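Local coordinates for protein inorganic pyrophosphatase (Shewanella sp. AS-11, PDB 6LL8) that probably hydrolyses inorganic diphosphate to two phosphates, as a metal-dependent family II pyrophosphatase of the DHH/DHHA2 type, at residues S188-T193 with V199-K204; A231-D236 with V249-T254. All coordinates share one frame; numbering follows the deposited sequence.

Contact 1 of 2, residues S188-T193 with V199-K204; sequences SAVEGT and VMRDFK. With 2PN (imidodiphosphoric acid), chain I.
Arg201 reaches across to the loop 188-193, its CG anti to the backbone N (chi1 175°) and its chain bent at chi3, and sets its guanidinium obliquely against two methyls. NH2 lies 4.0 Å from Thr193 CG2, the two side chains crossing at about a right angle, and NH1 comes within 4.4 Å of Val190 CG1. No direct hydrogen bond joins the segments; a water does the polar work. It lies in the guanidinium plane at its edge, accepts from Arg201 NH1 at 2.9 Å, donates to Ala189 O, and is hydrogen-bonded to Thr193 OG1 at 2.6 Å. The loop is folded tightly here by a type II turn from Val190 to Thr193. Further on, Lys204 runs extended beyond CG, and its NZ donates to both halves of the bound imidodiphosphate, to O1 at 2.7 Å and O4 at 3.0 Å. With Lys204 cut back to an alanine, O1 and O4 would each be likely to lose a hydrogen bond, and the two halves of the ligand their shared partner. Arg294, Lys295 and His96 also hydrogen-bond the ligand, so Lys204 is one of several residues lining the family II pyrophosphatase active site, where the DHHA2 domain supplies part of the pocket.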
loop_
_atom_site.group_PDB
_atom_site.type_symbol
_atom_site.label_atom_id
_atom_site.label_comp_id
_atom_site.label_asym_id
_atom_site.label_seq_id
_atom_site.Cartn_x
_atom_site.Cartn_y
_atom_site.Cartn_z
ATOM N N SER A 188 14.008 -0.950 -6.986
ATOM C CA SER A 188 15.102 0.008 -7.184
ATOM C C SER A 188 15.435 0.183 -8.665
ATOM O O SER A 188 16.248 1.062 -8.969
ATOM C CB SER A 188 16.315 -0.462 -6.424
ATOM O OG SER A 188 16.078 -0.537 -5.018
ATOM N N ALA A 189 14.887 -0.645 -9.555
ATOM C CA ALA A 189 15.222 -0.621 -10.996
ATOM C C ALA A 189 14.386 0.461 -11.677
ATOM O O ALA A 189 13.438 0.164 -12.394
ATOM C CB ALA A 189 15.026 -1.992 -11.596
ATOM N N VAL A 190 14.766 1.703 -11.500
ATOM C CA VAL A 190 13.987 2.875 -11.966
ATOM C C VAL A 190 14.625 3.548 -13.194
ATOM O O VAL A 190 14.034 4.520 -13.667
ATOM C CB VAL A 190 13.804 3.856 -10.796
ATOM C CG1 VAL A 190 12.951 3.279 -9.664
ATOM C CG2 VAL A 190 15.150 4.357 -10.277
ATOM N N GLU A 191 15.726 3.029 -13.755
ATOM C CA GLU A 191 16.355 3.684 -14.925
ATOM C C GLU A 191 15.379 3.749 -16.093
ATOM O O GLU A 191 14.765 2.742 -16.430
ATOM C CB GLU A 191 17.652 2.951 -15.303
ATOM C CG GLU A 191 18.405 3.562 -16.498
ATOM C CD GLU A 191 19.769 2.986 -16.809
ATOM O OE1 GLU A 191 20.322 2.292 -15.919
ATOM O OE2 GLU A 191 20.262 3.182 -17.946
ATOM N N GLY A 192 15.343 4.916 -16.727
ATOM C CA GLY A 192 14.578 5.189 -17.945
ATOM C C GLY A 192 13.089 5.281 -17.716
ATOM O O GLY A 192 12.348 5.270 -18.663
ATOM N N THR A 193 12.643 5.327 -16.475
ATOM C CA THR A 193 11.198 5.456 -16.178
ATOM C C THR A 193 10.821 6.931 -16.145
ATOM O O THR A 193 11.465 7.708 -15.434
ATOM C CB THR A 193 10.871 4.786 -14.851
ATOM O OG1 THR A 193 11.348 3.448 -14.928
ATOM C CG2 THR A 193 9.391 4.791 -14.546
ATOM N N VAL A 199 6.296 9.029 -9.859
ATOM C CA VAL A 199 5.457 9.742 -8.876
ATOM C C VAL A 199 4.204 8.889 -8.589
ATOM O O VAL A 199 3.791 8.815 -7.440
ATOM C CB VAL A 199 5.108 11.155 -9.378
ATOM C CG1 VAL A 199 4.059 11.817 -8.536
ATOM C CG2 VAL A 199 6.351 12.011 -9.487
ATOM N N MET A 200 3.589 8.317 -9.619
ATOM C CA MET A 200 2.314 7.608 -9.478
ATOM C C MET A 200 2.482 6.149 -9.102
ATOM O O MET A 200 1.466 5.488 -8.899
ATOM C CB MET A 200 1.500 7.689 -10.775
ATOM C CG MET A 200 1.109 9.095 -11.174
ATOM S SD MET A 200 0.230 9.995 -9.949
ATOM C CE MET A 200 -1.191 8.953 -9.770
ATOM N N ARG A 201 3.683 5.632 -9.005
ATOM C CA ARG A 201 3.860 4.174 -8.833
ATOM C C ARG A 201 3.253 3.693 -7.512
ATOM O O ARG A 201 2.725 2.577 -7.493
ATOM C CB ARG A 201 5.342 3.834 -8.874
ATOM C CG ARG A 201 5.633 2.372 -8.586
ATOM C CD ARG A 201 6.904 1.920 -9.214
ATOM N NE ARG A 201 6.760 1.849 -10.657
ATOM C CZ ARG A 201 7.793 1.729 -11.481
ATOM N NH1 ARG A 201 9.020 1.697 -10.996
ATOM N NH2 ARG A 201 7.584 1.695 -12.775
ATOM N N ASP A 202 3.394 4.471 -6.455
ATOM C CA ASP A 202 2.944 4.071 -5.110
ATOM C C ASP A 202 2.365 5.301 -4.451
ATOM O O ASP A 202 2.925 5.804 -3.461
ATOM C CB ASP A 202 4.091 3.460 -4.338
ATOM C CG ASP A 202 3.791 2.959 -2.955
ATOM O OD1 ASP A 202 2.597 2.896 -2.609
ATOM O OD2 ASP A 202 4.798 2.562 -2.286
ATOM N N PHE A 203 1.298 5.786 -5.038
ATOM C CA PHE A 203 0.707 7.096 -4.747
ATOM C C PHE A 203 -0.679 6.933 -4.179
ATOM O O PHE A 203 -1.446 6.119 -4.708
ATOM C CB PHE A 203 0.672 7.896 -6.051
ATOM C CG PHE A 203 0.083 9.275 -5.907
ATOM C CD1 PHE A 203 -1.280 9.458 -6.054
ATOM C CD2 PHE A 203 0.898 10.353 -5.613
ATOM C CE1 PHE A 203 -1.827 10.720 -5.926
ATOM C CE2 PHE A 203 0.329 11.617 -5.455
ATOM C CZ PHE A 203 -1.024 11.777 -5.611
ATOM N N LYS A 204 -0.986 7.709 -3.148
ATOM C CA LYS A 204 -2.309 7.715 -2.528
ATOM C C LYS A 204 -2.753 9.142 -2.277
ATOM O O LYS A 204 -1.962 9.969 -1.823
ATOM C CB LYS A 204 -2.296 6.977 -1.195
ATOM C CG LYS A 204 -1.992 5.487 -1.334
ATOM C CD LYS A 204 -1.898 4.819 0.025
ATOM C CE LYS A 204 -1.605 3.328 -0.097
ATOM N NZ LYS A 204 -1.510 2.714 1.237
HETATM P P1 2PN I . 0.375 0.032 2.505
HETATM O O1 2PN I . -0.714 0.119 1.439
HETATM O O2 2PN I . 1.742 -0.186 1.911
HETATM O O3 2PN I . 0.025 -1.007 3.553
HETATM N N1 2PN I . 0.392 1.485 3.277
HETATM P P2 2PN I . 1.437 2.760 3.340
HETATM O O4 2PN I . 0.570 3.976 3.027
HETATM O O5 2PN I . 2.497 2.558 2.278
HETATM O O6 2PN I . 2.008 2.816 4.736
HETATM O O HOH W 1 10.818 1.499 -13.215
#

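Contact 2 of 2, residues A231-D236 with V249-T254; sequences ADLEAD and VLLLLT
Helix 230-243 lies over one face of the sheet at strand 248-255, and the backbones of 231-236 and 249-254 come nearest at Leu233 and Leu251, whose CA atoms are 8.4 Å apart. No hydrogen bond passes between the segments, and the contact is carried by three leucines. Leu233 points from the helix toward the strand, and its CD1 methyl does most of the touching: it meets Leu251 CD2 at 4.1 Å and Leu253 CD2 at 4.2 Å. Leu251 CD2 also comes within 4.1 Å of Leu233 CB, so this methyl rests against both the root and one branch of the helix residue. Leu233 and Leu251 cross at about a right angle, whereas Leu253 meets Leu233 at a slant. The two strand leucines, both directed toward the helix, get there by different first torsions: Leu251 has CG anti to the backbone N (chi1 179°), while Leu253 has CG anti to the carbonyl carbon (chi1 -53°). All three side chains are buried, and the spacing of their methyls is that of ordinary van der Waals packing. Helix 195-199 adds to the same layer, with Ala195 and Val199 against Leu233, and Leu218, Leu223 and Phe226 pack on Leu253. Two acidic residues of the helix are held by salt bridges, Glu234 with Arg285 and Asp236 with Arg196. Within the sheet the strand is bonded through its backbone to 211-220 on one side and 260-267 on the other, and it is the middle strand of the five-stranded mixed sheet. Helix packed on sheet in this way belongs to the beta-alpha-beta crossover of strand 211-220, helix 230-243 and strand 248-255, in which the helix links two parallel neighbouring strands of the DHHA2 domain.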
loop_
_atom_site.group_PDB
_atom_site.type_symbol
_atom_site.label_atom_id
_atom_site.label_comp_id
_atom_site.label_asym_id
_atom_site.label_seq_id
_atom_site.Cartn_x
_atom_site.Cartn_y
_atom_site.Cartn_z
ATOM N N ALA A 231 15.151 16.772 -9.877
ATOM C CA ALA A 231 14.524 18.030 -10.331
ATOM C C ALA A 231 13.287 17.721 -11.187
ATOM O O ALA A 231 12.289 18.468 -11.093
ATOM C CB ALA A 231 15.533 18.878 -11.050
ATOM N N ASP A 232 13.341 16.690 -12.015
ATOM C CA ASP A 232 12.184 16.257 -12.852
ATOM C C ASP A 232 11.042 15.786 -11.948
ATOM O O ASP A 232 9.890 16.090 -12.229
ATOM C CB ASP A 232 12.598 15.178 -13.861
ATOM C CG ASP A 232 13.542 15.651 -14.975
ATOM O OD1 ASP A 232 13.632 16.850 -15.138
ATOM O OD2 ASP A 232 14.133 14.782 -15.617
ATOM N N LEU A 233 11.345 15.089 -10.859
ATOM C CA LEU A 233 10.289 14.680 -9.912
ATOM C C LEU A 233 9.664 15.904 -9.263
ATOM O O LEU A 233 8.434 15.953 -9.106
ATOM C CB LEU A 233 10.849 13.735 -8.859
ATOM C CG LEU A 233 11.378 12.391 -9.347
ATOM C CD1 LEU A 233 12.090 11.668 -8.232
ATOM C CD2 LEU A 233 10.272 11.534 -9.911
ATOM N N GLU A 234 10.487 16.875 -8.876
ATOM C CA GLU A 234 9.986 18.102 -8.234
ATOM C C GLU A 234 9.067 18.862 -9.192
ATOM O O GLU A 234 8.007 19.365 -8.780
ATOM C CB GLU A 234 11.151 18.961 -7.760
ATOM C CG GLU A 234 11.918 18.303 -6.625
ATOM C CD GLU A 234 13.100 19.129 -6.178
ATOM O OE1 GLU A 234 14.001 19.390 -7.030
ATOM O OE2 GLU A 234 13.123 19.488 -4.988
ATOM N N ALA A 235 9.458 18.969 -10.456
ATOM C CA ALA A 235 8.623 19.665 -11.453
ATOM C C ALA A 235 7.328 18.885 -11.616
ATOM O O ALA A 235 6.250 19.484 -11.756
ATOM C CB ALA A 235 9.346 19.795 -12.771
ATOM N N ASP A 236 7.418 17.559 -11.613
ATOM C CA ASP A 236 6.218 16.751 -11.865
ATOM C C ASP A 236 5.210 16.815 -10.720
ATOM O O ASP A 236 3.998 16.872 -10.982
ATOM C CB ASP A 236 6.580 15.317 -12.195
ATOM C CG ASP A 236 5.389 14.614 -12.809
ATOM O OD1 ASP A 236 4.940 15.024 -13.938
ATOM O OD2 ASP A 236 4.847 13.739 -12.123
ATOM N N VAL A 249 1.219 17.996 -2.518
ATOM C CA VAL A 249 1.767 16.722 -3.037
ATOM C C VAL A 249 3.113 16.503 -2.392
ATOM O O VAL A 249 3.961 17.402 -2.425
ATOM C CB VAL A 249 1.842 16.632 -4.568
ATOM C CG1 VAL A 249 2.470 15.312 -4.975
ATOM C CG2 VAL A 249 0.480 16.800 -5.230
ATOM N N LEU A 250 3.278 15.324 -1.805
ATOM C CA LEU A 250 4.515 14.915 -1.122
ATOM C C LEU A 250 5.020 13.670 -1.820
ATOM O O LEU A 250 4.225 12.792 -2.168
ATOM C CB LEU A 250 4.220 14.591 0.351
ATOM C CG LEU A 250 3.351 15.597 1.098
ATOM C CD1 LEU A 250 3.143 15.086 2.519
ATOM C CD2 LEU A 250 3.899 17.013 1.044
ATOM N N LEU A 251 6.328 13.578 -1.984
ATOM C CA LEU A 251 6.940 12.347 -2.543
ATOM C C LEU A 251 8.050 11.917 -1.613
ATOM O O LEU A 251 9.019 12.648 -1.429
ATOM C CB LEU A 251 7.438 12.563 -3.966
ATOM C CG LEU A 251 8.115 11.360 -4.620
ATOM C CD1 LEU A 251 7.159 10.187 -4.749
ATOM C CD2 LEU A 251 8.673 11.724 -5.983
ATOM N N LEU A 252 7.910 10.731 -1.056
ATOM C CA LEU A 252 8.921 10.110 -0.194
ATOM C C LEU A 252 9.892 9.308 -1.020
ATOM O O LEU A 252 9.492 8.372 -1.725
ATOM C CB LEU A 252 8.226 9.166 0.792
ATOM C CG LEU A 252 7.298 9.815 1.811
ATOM C CD1 LEU A 252 6.257 8.806 2.267
ATOM C CD2 LEU A 252 8.092 10.340 2.997
ATOM N N LEU A 253 11.156 9.678 -0.953
ATOM C CA LEU A 253 12.251 8.888 -1.561
ATOM C C LEU A 253 12.872 8.138 -0.378
ATOM O O LEU A 253 13.539 8.737 0.477
ATOM C CB LEU A 253 13.260 9.808 -2.250
ATOM C CG LEU A 253 12.680 10.789 -3.258
ATOM C CD1 LEU A 253 13.805 11.622 -3.864
ATOM C CD2 LEU A 253 11.897 10.074 -4.352
ATOM N N THR A 254 12.567 6.857 -0.267
ATOM C CA THR A 254 12.814 6.073 0.947
ATOM C C THR A 254 13.958 5.108 0.695
ATOM O O THR A 254 13.872 4.258 -0.173
ATOM C CB THR A 254 11.557 5.344 1.374
ATOM O OG1 THR A 254 10.536 6.310 1.634
ATOM C CG2 THR A 254 11.801 4.473 2.579
#

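Both contacts lie in the DHHA2 domain, with centres about 10 Å apart, and they follow in series along the chain: 188-193 with 199-204 closes before 231-236 with 249-254 opens. They reach the same mixed sheet, contact 1 at edge strand 203-208 and contact 2 at central strand 248-255. Val199 joins them directly: its CG2 lies 4.0 Å from Leu233 CD2 and 4.2 Å from Leu251 CD2. Phe203 CE2 also packs on Val249 CG1 at 4.3 Å. Segment 199-204 of contact 1 also carries the ligand-binding Lys204, while contact 2 packs the hydrophobic layer behind it, with the side chain of Leu251 about 11 Å from the bound imidodiphosphate.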